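Local coordinates for protein sucrose 6(F)-phosphate phosphorylase (Thermoanaerobacterium thermosaccharolyticum DSM 571, PDB 6S9V) that belongs to the alpha-amylase superfamily of carbohydrate-active enzymes and is built round a TIM-barrel catalytic domain with a separate antiparallel sheet towards its C terminus, at residues Ser154-Glu159 / Glu165-Thr170; Pro59-Arg64 / Ser103-Tyr108; Thr169-Thr174 / Leu210-Tyr215; Ile180-Asp183 / Leu188-Glu191; Leu97-Val102 / Glu191-Val196. All coordinates share one frame; numbering follows the deposited sequence.

Overall arrangement
From the N terminus, the first contact to close is interaction 2, which ties the loop after barrel strand 51-54 to the turn leading into helix 107-115. Before it closes, 97-102 opens interaction 5, which ends on helix 187-202, so the two cross. Interaction 1, the hairpin of strands 153-157 and 164-168, lies within the span of interaction 5. Its second strand runs into 169-174, where interaction 3 starts; that contact reaches the loop after barrel strand 207-210 and crosses interaction 5. Interaction 4 is a short closure within interaction 3, and it shares Glu191 with interaction 5. Interaction 1 builds the excursion after strand 92-97; the others tie it to barrel loops and helix 187-202.

Interaction 1: residues Ser154-Glu159 / Glu165-Thr170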
# COMPACT_ATOMS: atom_id res chain seq x y z
N SER A 154 -17.35 -10.51 16.30
CA SER A 154 -17.84 -9.57 17.29
C SER A 154 -19.31 -9.85 17.54
O SER A 154 -20.03 -10.32 16.65
CB SER A 154 -17.65 -8.11 16.84
OG SER A 154 -16.28 -7.77 16.72
N THR A 155 -19.77 -9.51 18.74
CA THR A 155 -21.13 -9.76 19.18
C THR A 155 -21.91 -8.46 19.23
O THR A 155 -21.43 -7.45 19.76
CB THR A 155 -21.14 -10.43 20.56
OG1 THR A 155 -20.38 -11.65 20.50
CG2 THR A 155 -22.57 -10.75 21.01
N PHE A 156 -23.12 -8.47 18.68
CA PHE A 156 -23.98 -7.31 18.65
C PHE A 156 -25.37 -7.70 19.12
O PHE A 156 -25.77 -8.86 19.04
CB PHE A 156 -24.07 -6.70 17.25
CG PHE A 156 -22.75 -6.24 16.71
CD1 PHE A 156 -22.31 -4.94 16.94
CD2 PHE A 156 -21.94 -7.09 15.99
CE1 PHE A 156 -21.10 -4.51 16.45
CE2 PHE A 156 -20.73 -6.67 15.50
CZ PHE A 156 -20.31 -5.38 15.72
N LYS A 157 -26.11 -6.71 19.60
CA LYS A 157 -27.47 -6.89 20.08
C LYS A 157 -28.43 -6.49 18.98
O LYS A 157 -28.35 -5.37 18.46
CB LYS A 157 -27.71 -6.05 21.34
CG LYS A 157 -29.10 -6.17 21.94
CD LYS A 157 -29.31 -5.11 23.02
CE LYS A 157 -30.65 -5.27 23.72
NZ LYS A 157 -30.83 -4.28 24.83
N ILE A 158 -29.33 -7.40 18.60
CA ILE A 158 -30.36 -7.08 17.63
C ILE A 158 -31.48 -6.35 18.37
O ILE A 158 -32.03 -6.87 19.35
CB ILE A 158 -30.88 -8.33 16.92
CG1 ILE A 158 -29.72 -9.10 16.28
CG2 ILE A 158 -31.90 -7.96 15.86
CD1 ILE A 158 -28.86 -8.27 15.33
N GLU A 159 -31.82 -5.15 17.90
CA GLU A 159 -32.71 -4.29 18.67
C GLU A 159 -34.11 -4.90 18.76
O GLU A 159 -34.68 -5.01 19.85
CB GLU A 159 -32.76 -2.90 18.03
CG GLU A 159 -33.40 -1.82 18.89
CD GLU A 159 -34.82 -1.49 18.49
OE1 GLU A 159 -35.18 -1.69 17.31
OE2 GLU A 159 -35.59 -1.03 19.36
N GLU A 165 -26.11 -11.58 18.49
CA GLU A 165 -25.71 -12.12 17.20
C GLU A 165 -24.23 -11.85 16.98
O GLU A 165 -23.76 -10.73 17.17
CB GLU A 165 -26.52 -11.53 16.04
CG GLU A 165 -26.24 -12.23 14.71
CD GLU A 165 -27.43 -13.01 14.20
OE1 GLU A 165 -28.54 -12.43 14.12
OE2 GLU A 165 -27.26 -14.20 13.87
N LYS A 166 -23.52 -12.88 16.54
CA LYS A 166 -22.12 -12.76 16.18
C LYS A 166 -21.98 -12.65 14.67
O LYS A 166 -22.67 -13.34 13.93
CB LYS A 166 -21.33 -13.98 16.68
CG LYS A 166 -21.23 -14.06 18.19
CD LYS A 166 -20.40 -15.26 18.62
CE LYS A 166 -20.03 -15.18 20.09
NZ LYS A 166 -21.14 -15.60 20.96
N VAL A 167 -21.11 -11.73 14.24
CA VAL A 167 -20.77 -11.59 12.83
C VAL A 167 -19.25 -11.53 12.72
O VAL A 167 -18.56 -11.11 13.65
CB VAL A 167 -21.40 -10.34 12.17
CG1 VAL A 167 -22.92 -10.41 12.25
CG2 VAL A 167 -20.88 -9.08 12.81
N TRP A 168 -18.75 -11.96 11.57
CA TRP A 168 -17.31 -12.01 11.36
C TRP A 168 -16.73 -10.60 11.29
O TRP A 168 -17.25 -9.72 10.60
CB TRP A 168 -17.01 -12.78 10.08
CG TRP A 168 -15.72 -13.52 10.10
CD1 TRP A 168 -14.53 -13.15 9.53
CD2 TRP A 168 -15.46 -14.75 10.79
NE1 TRP A 168 -13.56 -14.09 9.79
CE2 TRP A 168 -14.11 -15.08 10.56
CE3 TRP A 168 -16.25 -15.61 11.56
CZ2 TRP A 168 -13.52 -16.24 11.08
CZ3 TRP A 168 -15.67 -16.76 12.07
CH2 TRP A 168 -14.32 -17.06 11.83
N THR A 169 -15.63 -10.40 12.02
CA THR A 169 -14.90 -9.13 12.01
C THR A 169 -13.42 -9.50 12.08
O THR A 169 -12.89 -9.77 13.16
CB THR A 169 -15.31 -8.22 13.17
OG1 THR A 169 -15.04 -8.85 14.43
CG2 THR A 169 -16.80 -7.90 13.08
N THR A 170 -12.76 -9.53 10.91
CA THR A 170 -11.35 -9.89 10.85
C THR A 170 -10.48 -8.89 11.58
O THR A 170 -9.52 -9.27 12.25
CB THR A 170 -10.91 -10.00 9.38
OG1 THR A 170 -11.58 -11.09 8.75
CG2 THR A 170 -9.40 -10.20 9.28
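Ser154 to Phe156 and Glu165 to Val167 pair as the two arms of an antiparallel beta hairpin. Four backbone bonds hold them. Ser154 N to Val167 O and Val167 N to Ser154 O each measure 3.0 Å. Phe156 N to Glu165 O and Glu165 N to Phe156 O are shorter, at 2.8 Å. Between them sits the non-hydrogen-bonded pair Thr155 and Lys166. Its side chains run side by side, with Thr155 OG1 3.4 Å from Lys166 CG.

One further polar link closes the base of the hairpin: Thr169 OG1, set between its N and carbonyl carbon by chi1 of 60°, hydrogen-bonds to Ser154 OG at 2.8 Å, and Ser154 OG also accepts from the backbone N of Ser177.

Apolar contact lies on the face that carries Phe156 and Val167. The two side chains cross at about a right angle, Val167 CG2 coming 3.6 Å from Phe156 CE2. Further out, Ile158 CG1 rests 4.0 Å from Glu165 CB, while the carboxylate of Glu165 turns to a salt bridge with Arg117.

The backbone bonds thus fix the register, while Phe156 and Val167, on a face shared with Ser154 and Glu165, pack the hairpin on helix 107-115 and Ile180.

Interaction 2: residues Pro59-Arg64 / Ser103-Tyr108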
# COMPACT_ATOMS: atom_id res chain seq x y z
N PRO A 59 -16.26 8.99 4.64
CA PRO A 59 -16.64 8.98 6.07
C PRO A 59 -16.36 7.61 6.65
O PRO A 59 -16.71 6.58 6.07
CB PRO A 59 -18.14 9.30 6.05
CG PRO A 59 -18.41 9.90 4.72
CD PRO A 59 -17.42 9.29 3.77
N SER A 60 -15.71 7.59 7.81
CA SER A 60 -15.21 6.35 8.38
C SER A 60 -15.33 6.39 9.90
O SER A 60 -15.18 7.45 10.52
CB SER A 60 -13.75 6.12 7.97
OG SER A 60 -13.16 5.02 8.63
N SER A 61 -15.58 5.23 10.49
CA SER A 61 -15.78 5.16 11.94
C SER A 61 -14.57 4.61 12.70
O SER A 61 -14.69 4.31 13.90
CB SER A 61 -17.01 4.32 12.26
OG SER A 61 -16.80 2.95 11.98
N GLY A 62 -13.42 4.47 12.05
CA GLY A 62 -12.22 4.02 12.74
C GLY A 62 -11.13 3.66 11.75
O GLY A 62 -11.33 3.67 10.54
N ASP A 63 -9.95 3.36 12.31
CA ASP A 63 -8.82 2.84 11.54
C ASP A 63 -8.39 3.82 10.45
O ASP A 63 -8.03 3.44 9.34
CB ASP A 63 -9.19 1.47 10.93
CG ASP A 63 -7.97 0.61 10.65
OD1 ASP A 63 -6.89 0.88 11.21
OD2 ASP A 63 -8.09 -0.36 9.86
N ARG A 64 -8.43 5.11 10.80
CA ARG A 64 -8.08 6.23 9.93
C ARG A 64 -8.49 5.98 8.48
O ARG A 64 -7.63 5.92 7.59
CB ARG A 64 -6.59 6.57 10.04
CG ARG A 64 -6.28 7.90 9.39
CD ARG A 64 -4.92 8.50 9.78
NE ARG A 64 -4.78 9.77 9.08
CZ ARG A 64 -3.74 10.58 9.16
NH1 ARG A 64 -2.71 10.29 9.96
NH2 ARG A 64 -3.73 11.71 8.46
N SER A 103 -18.00 -0.21 7.57
CA SER A 103 -18.26 0.29 8.91
C SER A 103 -19.54 -0.31 9.49
O SER A 103 -20.55 -0.47 8.79
CB SER A 103 -18.40 1.81 8.89
OG SER A 103 -18.75 2.30 10.17
N ARG A 104 -19.51 -0.63 10.79
CA ARG A 104 -20.74 -0.99 11.48
C ARG A 104 -21.73 0.16 11.49
O ARG A 104 -22.91 -0.05 11.77
CB ARG A 104 -20.45 -1.42 12.92
CG ARG A 104 -19.87 -0.29 13.77
CD ARG A 104 -19.82 -0.66 15.24
NE ARG A 104 -21.15 -0.81 15.81
CZ ARG A 104 -21.40 -1.04 17.10
NH1 ARG A 104 -20.40 -1.15 17.97
NH2 ARG A 104 -22.64 -1.16 17.52
N ARG A 105 -21.26 1.39 11.23
CA ARG A 105 -22.16 2.53 11.23
C ARG A 105 -22.74 2.81 9.85
O ARG A 105 -23.46 3.80 9.69
CB ARG A 105 -21.44 3.78 11.75
CG ARG A 105 -20.60 3.57 13.00
CD ARG A 105 -21.42 3.19 14.24
NE ARG A 105 -20.51 2.82 15.33
CZ ARG A 105 -20.88 2.50 16.57
NH1 ARG A 105 -22.16 2.48 16.91
NH2 ARG A 105 -19.96 2.19 17.48
N SER A 106 -22.45 1.97 8.86
CA SER A 106 -23.13 2.09 7.58
C SER A 106 -24.61 1.77 7.73
O SER A 106 -25.03 1.05 8.63
CB SER A 106 -22.49 1.16 6.56
OG SER A 106 -22.63 -0.20 6.96
N ILE A 107 -25.42 2.32 6.80
CA ILE A 107 -26.85 2.05 6.84
C ILE A 107 -27.10 0.55 6.74
O ILE A 107 -28.00 0.01 7.39
CB ILE A 107 -27.57 2.82 5.71
CG1 ILE A 107 -29.09 2.68 5.86
CG2 ILE A 107 -27.10 2.33 4.34
CD1 ILE A 107 -29.89 3.50 4.86
N TYR A 108 -26.26 -0.15 5.97
CA TYR A 108 -26.48 -1.58 5.76
C TYR A 108 -26.41 -2.33 7.09
O TYR A 108 -27.30 -3.12 7.41
CB TYR A 108 -25.42 -2.12 4.80
CG TYR A 108 -25.26 -1.26 3.57
CD1 TYR A 108 -26.25 -1.19 2.60
CD2 TYR A 108 -24.12 -0.48 3.40
CE1 TYR A 108 -26.10 -0.39 1.49
CE2 TYR A 108 -23.97 0.33 2.29
CZ TYR A 108 -24.97 0.37 1.34
OH TYR A 108 -24.82 1.17 0.23
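Ser61 and Ser103 meet hydroxyl to hydroxyl because of their first torsions. In Ser103, chi1 of 176° swings OG opposite its own N, while in Ser61, chi1 of 70° sets OG between the backbone N and the carbonyl carbon. The contact joins the loop after barrel strand 51-54 to an ST turn at Ser103, which is overlaid on a type I beta turn from Ser103 to Ser106.

Ser103 OG donates to Ser61 OG at 2.7 Å, and it also accepts from the backbone N of Arg105 at 2.9 Å, the bond that defines the ST turn. Ser61 OG is in turn hydrogen-bonded to the carboxylate of Glu178, so a short relay runs from the turn through two serines to an acidic group. Glu178 also forms a salt bridge with Arg105 and thereby gathers both segments. Arg105 lays its CG 3.7 Å from Ser61 CB, giving the polar bridge a small aliphatic flank; beyond CG the chain bends and carries the guanidinium on to Glu178. Above the centre of the Arg105 guanidinium plane lies Arg104 NE, at 3.4 Å.

The same turn launches helix 107-115. Ser106 is its N-cap residue, with a side chain that caps a backbone N of the first helical turn. A hexaethylene glycol molecule, probably from the crystallisation liquor, is bound about 3 Å from the side chain of Ser61. On the helix side, the carbonyl oxygen of Ser103 is gripped twice, by Ser106 N at 3.1 Å and by Ser106 OG at 2.8 Å.

Interaction 3: residues Thr169-Thr174 / Leu210-Tyr215; sequences TTFGKT and LDAVGY. With SO4 (sulfate ion), chain I; SO4 (sulfate ion), chain D.
Phe171 and Tyr215 form a T-shaped (edge-to-face) pair that locks the loop ahead of strand 179-181 onto the loop following barrel strand 207-210, at the C-terminal end of the barrel, where active sites of this fold lie. The ring planes stand at 75°, with centroids 5.1 Å apart. Phe171 leads with its far corner: CZ sits 3.6 Å above the plane of Tyr215, displaced toward the rim on the CE2 side. The neighbouring corner, CE2, reaches Ala212 CB at 3.9 Å.

Thr170 fills the angle between the two rings. Its CG2 lies over one face of Phe171 and approaches Tyr215 CD1 obliquely at 3.8 Å, whereas its hydroxyl turns elsewhere, to Asp181. Phe171 also meets the ring of His101, and a bound BTB molecule, probably from the crystallisation liquor, comes within about 3 Å of it.

Sulfate ions, probably of the same origin, sit at the polar ends. Lys173 bends at its last torsion and places NZ 2.7 Å from O1 of one ion, which Arg417 also holds. The second ion lies at the ring edge of Tyr215, near the ring plane: Tyr215 OH donates to its O1 at 2.8 Å.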
# COMPACT_ATOMS: atom_id res chain seq x y z
N THR A 169 -15.63 -10.40 12.02
CA THR A 169 -14.90 -9.13 12.01
C THR A 169 -13.42 -9.50 12.08
O THR A 169 -12.89 -9.77 13.16
CB THR A 169 -15.31 -8.22 13.17
OG1 THR A 169 -15.04 -8.85 14.43
CG2 THR A 169 -16.80 -7.90 13.08
N THR A 170 -12.76 -9.53 10.91
CA THR A 170 -11.35 -9.89 10.85
C THR A 170 -10.48 -8.89 11.58
O THR A 170 -9.52 -9.27 12.25
CB THR A 170 -10.91 -10.00 9.38
OG1 THR A 170 -11.58 -11.09 8.75
CG2 THR A 170 -9.40 -10.20 9.28
N PHE A 171 -10.79 -7.60 11.45
CA PHE A 171 -10.01 -6.52 12.01
C PHE A 171 -10.83 -5.73 13.02
O PHE A 171 -12.06 -5.76 13.02
CB PHE A 171 -9.52 -5.55 10.92
CG PHE A 171 -8.73 -6.21 9.84
CD1 PHE A 171 -7.40 -6.51 10.04
CD2 PHE A 171 -9.32 -6.54 8.62
CE1 PHE A 171 -6.65 -7.10 9.05
CE2 PHE A 171 -8.58 -7.14 7.63
CZ PHE A 171 -7.24 -7.43 7.84
N GLY A 172 -10.13 -5.00 13.88
CA GLY A 172 -10.79 -4.09 14.79
C GLY A 172 -10.08 -4.02 16.12
O GLY A 172 -9.95 -5.03 16.81
N LYS A 173 -9.62 -2.82 16.47
CA LYS A 173 -8.94 -2.61 17.74
C LYS A 173 -9.91 -2.47 18.90
O LYS A 173 -9.50 -2.65 20.05
CB LYS A 173 -8.06 -1.37 17.64
CG LYS A 173 -6.95 -1.48 16.61
CD LYS A 173 -6.09 -0.23 16.58
CE LYS A 173 -4.76 -0.47 15.88
NZ LYS A 173 -4.91 -0.97 14.49
N THR A 174 -11.18 -2.17 18.63
CA THR A 174 -12.21 -2.16 19.65
C THR A 174 -12.99 -3.46 19.59
O THR A 174 -12.99 -4.17 18.57
CB THR A 174 -13.18 -0.98 19.47
OG1 THR A 174 -13.92 -1.12 18.25
CG2 THR A 174 -12.41 0.33 19.43
N LEU A 210 -7.29 -2.84 -3.85
CA LEU A 210 -8.15 -3.78 -3.12
C LEU A 210 -7.54 -4.03 -1.75
O LEU A 210 -6.65 -4.88 -1.60
CB LEU A 210 -8.32 -5.07 -3.91
CG LEU A 210 -8.99 -4.95 -5.28
CD1 LEU A 210 -9.36 -6.32 -5.79
CD2 LEU A 210 -10.23 -4.06 -5.24
N ASP A 211 -8.04 -3.33 -0.75
CA ASP A 211 -7.52 -3.45 0.60
C ASP A 211 -7.85 -4.82 1.20
O ASP A 211 -8.99 -5.29 1.10
CB ASP A 211 -8.12 -2.35 1.48
CG ASP A 211 -7.73 -2.48 2.93
OD1 ASP A 211 -6.53 -2.33 3.24
OD2 ASP A 211 -8.62 -2.74 3.77
N ALA A 212 -6.85 -5.45 1.81
CA ALA A 212 -7.05 -6.68 2.57
C ALA A 212 -7.75 -7.75 1.73
O ALA A 212 -8.50 -8.57 2.26
CB ALA A 212 -7.84 -6.40 3.86
N VAL A 213 -7.49 -7.76 0.42
CA VAL A 213 -8.21 -8.68 -0.45
C VAL A 213 -7.94 -10.13 -0.06
O VAL A 213 -8.80 -11.01 -0.24
CB VAL A 213 -7.86 -8.40 -1.93
CG1 VAL A 213 -6.41 -8.75 -2.22
CG2 VAL A 213 -8.81 -9.17 -2.85
N GLY A 214 -6.77 -10.41 0.52
CA GLY A 214 -6.46 -11.78 0.89
C GLY A 214 -7.41 -12.38 1.90
O GLY A 214 -7.43 -13.61 2.05
N TYR A 215 -8.20 -11.56 2.59
CA TYR A 215 -9.06 -12.04 3.66
C TYR A 215 -10.49 -12.32 3.24
O TYR A 215 -11.28 -12.78 4.08
CB TYR A 215 -9.07 -11.01 4.80
CG TYR A 215 -7.73 -10.87 5.46
CD1 TYR A 215 -7.36 -11.72 6.49
CD2 TYR A 215 -6.81 -9.93 5.02
CE1 TYR A 215 -6.13 -11.61 7.09
CE2 TYR A 215 -5.57 -9.81 5.61
CZ TYR A 215 -5.24 -10.66 6.66
OH TYR A 215 -4.01 -10.57 7.26
S SO4 I . -3.92 0.78 11.62
O1 SO4 I . -4.78 -0.36 11.91
O2 SO4 I . -3.05 0.45 10.49
O3 SO4 I . -3.11 1.08 12.80
O4 SO4 I . -4.72 1.95 11.29
S SO4 D . -2.27 -7.29 7.15
O1 SO4 D . -2.34 -8.52 6.36
O2 SO4 D . -2.54 -7.56 8.56
O3 SO4 D . -0.94 -6.72 7.00
O4 SO4 D . -3.27 -6.33 6.68

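Interaction 4: residues Ile180-Asp183 / Leu188-Glu191; sequences IDLD and LVRE
Val189 closes on the carbonyl oxygen of Asp183 with its whole isopropyl group. Val189 CG2 is 3.0 Å from Asp183 O, a tight approach for a carbon against an oxygen, and Val189 CB is only slightly further off, at 3.2 Å. The other branch, CG1, lies 3.6 Å from the same Asp183 O and also reaches Leu182 CB at 4.1 Å. Chi1 of 168° puts CG1 opposite the N of Val189 and CG2 beside that N, where CG2 and CB close on the oxygen while CG1 stays further off, towards Leu182 CB. No hydrogen bond crosses between the segments; this is close van der Waals packing.

The next shell fixes the turn that lets the chain fold back so quickly. The carboxylate of Asp183 has other partners: OD1 accepts from the backbone N of Asn185, which makes an Asx turn, and OD2 forms a salt bridge with Lys130. Arg190 NE hydrogen-bonds to the carbonyl oxygen of Val184, so the start of the linker is held by the strand side and the helix side alike, and the guanidinium of Arg190 also makes a cation-pi contact with Trp237.

Further out, backbone bonds pin Ile180 to Val102 and Leu182 to Asn100. The contact therefore marks the place where strand 179-181, paired antiparallel with strand 101-103 and bonded at Asp181 to strand 164-168, turns into helix 187-202, whose neighbour on the Trp237 side is helix 230-244.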
# COMPACT_ATOMS: atom_id res chain seq x y z
N ILE A 180 -17.01 -4.50 9.92
CA ILE A 180 -17.81 -5.70 9.72
C ILE A 180 -17.45 -6.32 8.38
O ILE A 180 -17.52 -5.64 7.34
CB ILE A 180 -19.32 -5.40 9.78
CG1 ILE A 180 -19.68 -4.58 11.02
CG2 ILE A 180 -20.11 -6.71 9.73
CD1 ILE A 180 -19.20 -5.18 12.33
N ASP A 181 -17.10 -7.60 8.38
CA ASP A 181 -16.70 -8.25 7.13
C ASP A 181 -17.90 -8.38 6.20
O ASP A 181 -19.02 -8.67 6.63
CB ASP A 181 -16.10 -9.63 7.40
CG ASP A 181 -14.66 -9.56 7.87
OD1 ASP A 181 -14.33 -8.67 8.66
OD2 ASP A 181 -13.86 -10.44 7.46
N LEU A 182 -17.65 -8.15 4.91
CA LEU A 182 -18.63 -8.35 3.86
C LEU A 182 -18.58 -9.78 3.35
O LEU A 182 -17.51 -10.38 3.26
CB LEU A 182 -18.38 -7.38 2.70
CG LEU A 182 -18.52 -5.89 3.01
CD1 LEU A 182 -17.95 -5.05 1.87
CD2 LEU A 182 -19.97 -5.55 3.25
N ASP A 183 -19.74 -10.32 3.00
CA ASP A 183 -19.83 -11.64 2.39
C ASP A 183 -19.75 -11.45 0.87
O ASP A 183 -20.74 -11.07 0.24
CB ASP A 183 -21.11 -12.35 2.79
CG ASP A 183 -21.22 -13.75 2.21
OD1 ASP A 183 -20.33 -14.15 1.43
OD2 ASP A 183 -22.20 -14.44 2.53
N LEU A 188 -25.84 -9.18 -3.00
CA LEU A 188 -25.98 -7.81 -2.52
C LEU A 188 -24.63 -7.12 -2.39
O LEU A 188 -24.50 -5.92 -2.67
CB LEU A 188 -26.72 -7.79 -1.19
CG LEU A 188 -28.16 -8.28 -1.20
CD1 LEU A 188 -28.70 -8.29 0.23
CD2 LEU A 188 -29.04 -7.43 -2.11
N VAL A 189 -23.61 -7.85 -1.93
CA VAL A 189 -22.28 -7.28 -1.80
C VAL A 189 -21.68 -7.00 -3.17
O VAL A 189 -21.02 -5.98 -3.38
CB VAL A 189 -21.38 -8.21 -0.97
CG1 VAL A 189 -19.92 -7.77 -1.08
CG2 VAL A 189 -21.84 -8.24 0.47
N ARG A 190 -21.88 -7.90 -4.13
CA ARG A 190 -21.32 -7.66 -5.45
C ARG A 190 -21.97 -6.44 -6.09
O ARG A 190 -21.29 -5.64 -6.74
CB ARG A 190 -21.47 -8.90 -6.32
CG ARG A 190 -20.65 -10.05 -5.74
CD ARG A 190 -20.39 -11.18 -6.69
NE ARG A 190 -19.39 -12.07 -6.10
CZ ARG A 190 -18.64 -12.93 -6.77
NH1 ARG A 190 -18.75 -13.05 -8.09
NH2 ARG A 190 -17.76 -13.69 -6.12
N GLU A 191 -23.28 -6.26 -5.89
CA GLU A 191 -23.95 -5.06 -6.36
C GLU A 191 -23.38 -3.82 -5.68
O GLU A 191 -23.18 -2.78 -6.32
CB GLU A 191 -25.46 -5.15 -6.07
CG GLU A 191 -26.21 -6.16 -6.91
CD GLU A 191 -27.67 -6.31 -6.48
OE1 GLU A 191 -28.01 -5.89 -5.35
OE2 GLU A 191 -28.47 -6.85 -7.26

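Interaction 5: residues Leu97-Val102 / Glu191-Val196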
# COMPACT_ATOMS: atom_id res chain seq x y z
N LEU A 97 -10.68 0.45 -2.31
CA LEU A 97 -11.95 -0.24 -2.14
C LEU A 97 -11.76 -1.26 -1.03
O LEU A 97 -10.89 -2.14 -1.13
CB LEU A 97 -12.40 -0.91 -3.43
CG LEU A 97 -13.68 -1.74 -3.36
CD1 LEU A 97 -14.84 -0.85 -2.89
CD2 LEU A 97 -13.99 -2.37 -4.70
N MET A 98 -12.52 -1.12 0.05
CA MET A 98 -12.41 -2.05 1.18
C MET A 98 -13.28 -3.26 0.88
O MET A 98 -14.40 -3.42 1.37
CB MET A 98 -12.79 -1.36 2.48
CG MET A 98 -11.60 -0.64 3.18
SD MET A 98 -10.67 0.56 2.18
CE MET A 98 -11.85 1.91 2.05
N VAL A 99 -12.74 -4.15 0.04
CA VAL A 99 -13.52 -5.30 -0.38
C VAL A 99 -13.84 -6.23 0.78
O VAL A 99 -14.76 -7.05 0.67
CB VAL A 99 -12.82 -6.10 -1.50
CG1 VAL A 99 -12.80 -5.32 -2.80
CG2 VAL A 99 -11.42 -6.51 -1.08
N ASN A 100 -13.09 -6.14 1.89
CA ASN A 100 -13.26 -7.10 2.97
C ASN A 100 -14.27 -6.67 4.02
O ASN A 100 -14.86 -7.53 4.68
CB ASN A 100 -11.92 -7.39 3.66
CG ASN A 100 -12.01 -8.48 4.71
OD1 ASN A 100 -12.25 -9.65 4.40
ND2 ASN A 100 -11.82 -8.11 5.98
N HIS A 101 -14.48 -5.37 4.22
CA HIS A 101 -15.28 -4.93 5.36
C HIS A 101 -15.83 -3.53 5.15
O HIS A 101 -15.34 -2.76 4.32
CB HIS A 101 -14.45 -4.98 6.66
CG HIS A 101 -13.11 -4.31 6.54
ND1 HIS A 101 -11.94 -5.02 6.42
CD2 HIS A 101 -12.76 -3.00 6.54
CE1 HIS A 101 -10.92 -4.18 6.33
NE2 HIS A 101 -11.40 -2.95 6.41
N VAL A 102 -16.87 -3.22 5.93
CA VAL A 102 -17.56 -1.93 5.91
C VAL A 102 -17.82 -1.52 7.36
O VAL A 102 -17.86 -2.34 8.27
CB VAL A 102 -18.88 -2.02 5.10
CG1 VAL A 102 -19.90 -2.88 5.84
CG2 VAL A 102 -19.43 -0.64 4.79
N GLU A 191 -23.28 -6.26 -5.89
CA GLU A 191 -23.95 -5.06 -6.36
C GLU A 191 -23.38 -3.82 -5.68
O GLU A 191 -23.18 -2.78 -6.32
CB GLU A 191 -25.46 -5.15 -6.07
CG GLU A 191 -26.21 -6.16 -6.91
CD GLU A 191 -27.67 -6.31 -6.48
OE1 GLU A 191 -28.01 -5.89 -5.35
OE2 GLU A 191 -28.47 -6.85 -7.26
N PHE A 192 -23.14 -3.91 -4.37
CA PHE A 192 -22.55 -2.81 -3.61
C PHE A 192 -21.18 -2.43 -4.16
O PHE A 192 -20.91 -1.25 -4.40
CB PHE A 192 -22.46 -3.22 -2.14
CG PHE A 192 -21.71 -2.26 -1.27
CD1 PHE A 192 -22.29 -1.06 -0.88
CD2 PHE A 192 -20.45 -2.56 -0.80
CE1 PHE A 192 -21.61 -0.17 -0.07
CE2 PHE A 192 -19.76 -1.68 0.02
CZ PHE A 192 -20.35 -0.49 0.38
N LEU A 193 -20.32 -3.42 -4.38
CA LEU A 193 -18.99 -3.13 -4.90
C LEU A 193 -19.06 -2.55 -6.31
O LEU A 193 -18.31 -1.63 -6.64
CB LEU A 193 -18.13 -4.40 -4.88
CG LEU A 193 -17.88 -5.04 -3.51
CD1 LEU A 193 -17.06 -6.31 -3.66
CD2 LEU A 193 -17.19 -4.07 -2.56
N LEU A 194 -19.97 -3.08 -7.14
CA LEU A 194 -20.15 -2.52 -8.48
C LEU A 194 -20.56 -1.06 -8.43
O LEU A 194 -20.12 -0.25 -9.26
CB LEU A 194 -21.21 -3.32 -9.24
CG LEU A 194 -20.88 -4.71 -9.74
CD1 LEU A 194 -21.96 -5.18 -10.71
CD2 LEU A 194 -19.53 -4.73 -10.41
N GLU A 195 -21.42 -0.69 -7.48
CA GLU A 195 -21.84 0.70 -7.35
C GLU A 195 -20.66 1.59 -6.96
O GLU A 195 -20.61 2.75 -7.38
CB GLU A 195 -22.95 0.82 -6.31
CG GLU A 195 -23.44 2.24 -6.08
CD GLU A 195 -23.94 2.91 -7.35
OE1 GLU A 195 -24.46 2.20 -8.24
OE2 GLU A 195 -23.79 4.14 -7.47
N VAL A 196 -19.70 1.07 -6.20
CA VAL A 196 -18.53 1.87 -5.86
C VAL A 196 -17.66 2.08 -7.09
O VAL A 196 -17.20 3.20 -7.34
CB VAL A 196 -17.74 1.21 -4.71
CG1 VAL A 196 -16.52 2.07 -4.36
CG2 VAL A 196 -18.63 1.02 -3.49
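The end of barrel strand 92-97 and helix 187-202 belong to one beta-alpha-beta crossover of the TIM barrel, completed by strand 207-210; the long excursion between strand and helix sits where alpha-amylase relatives carry their domain B. Leu97 is the main point of contact. With CG opposite its N (chi1 177°), it extends CD1 to the helix, where that methyl lies 3.7 Å from Val196 CG1 and 4.0 Å from Leu193 CD2, thus touching two residues on the inward side of the helix. The Leu97 and Val196 side chains meet obliquely. Two residues further on, Val99 adds a looser touch, its CG1 4.5 Å from Leu193 CD1. Phe234 of helix 230-244 is shared by Val99 and Leu193 and extends this apolar layer to the next helix.

The polar groups of 97-102 face other partners. Asn100 ND2 donates to His101 ND1 at 3.1 Å, only 7° out of the imidazole plane, which helps to set the turn of that ring. The backbone of Leu97 is bonded to Arg209 and Asp211.

Between strand end and helix, then, the join is purely hydrophobic: buried branched side chains hold it by van der Waals contact, and no hydrogen bond spans the two segments.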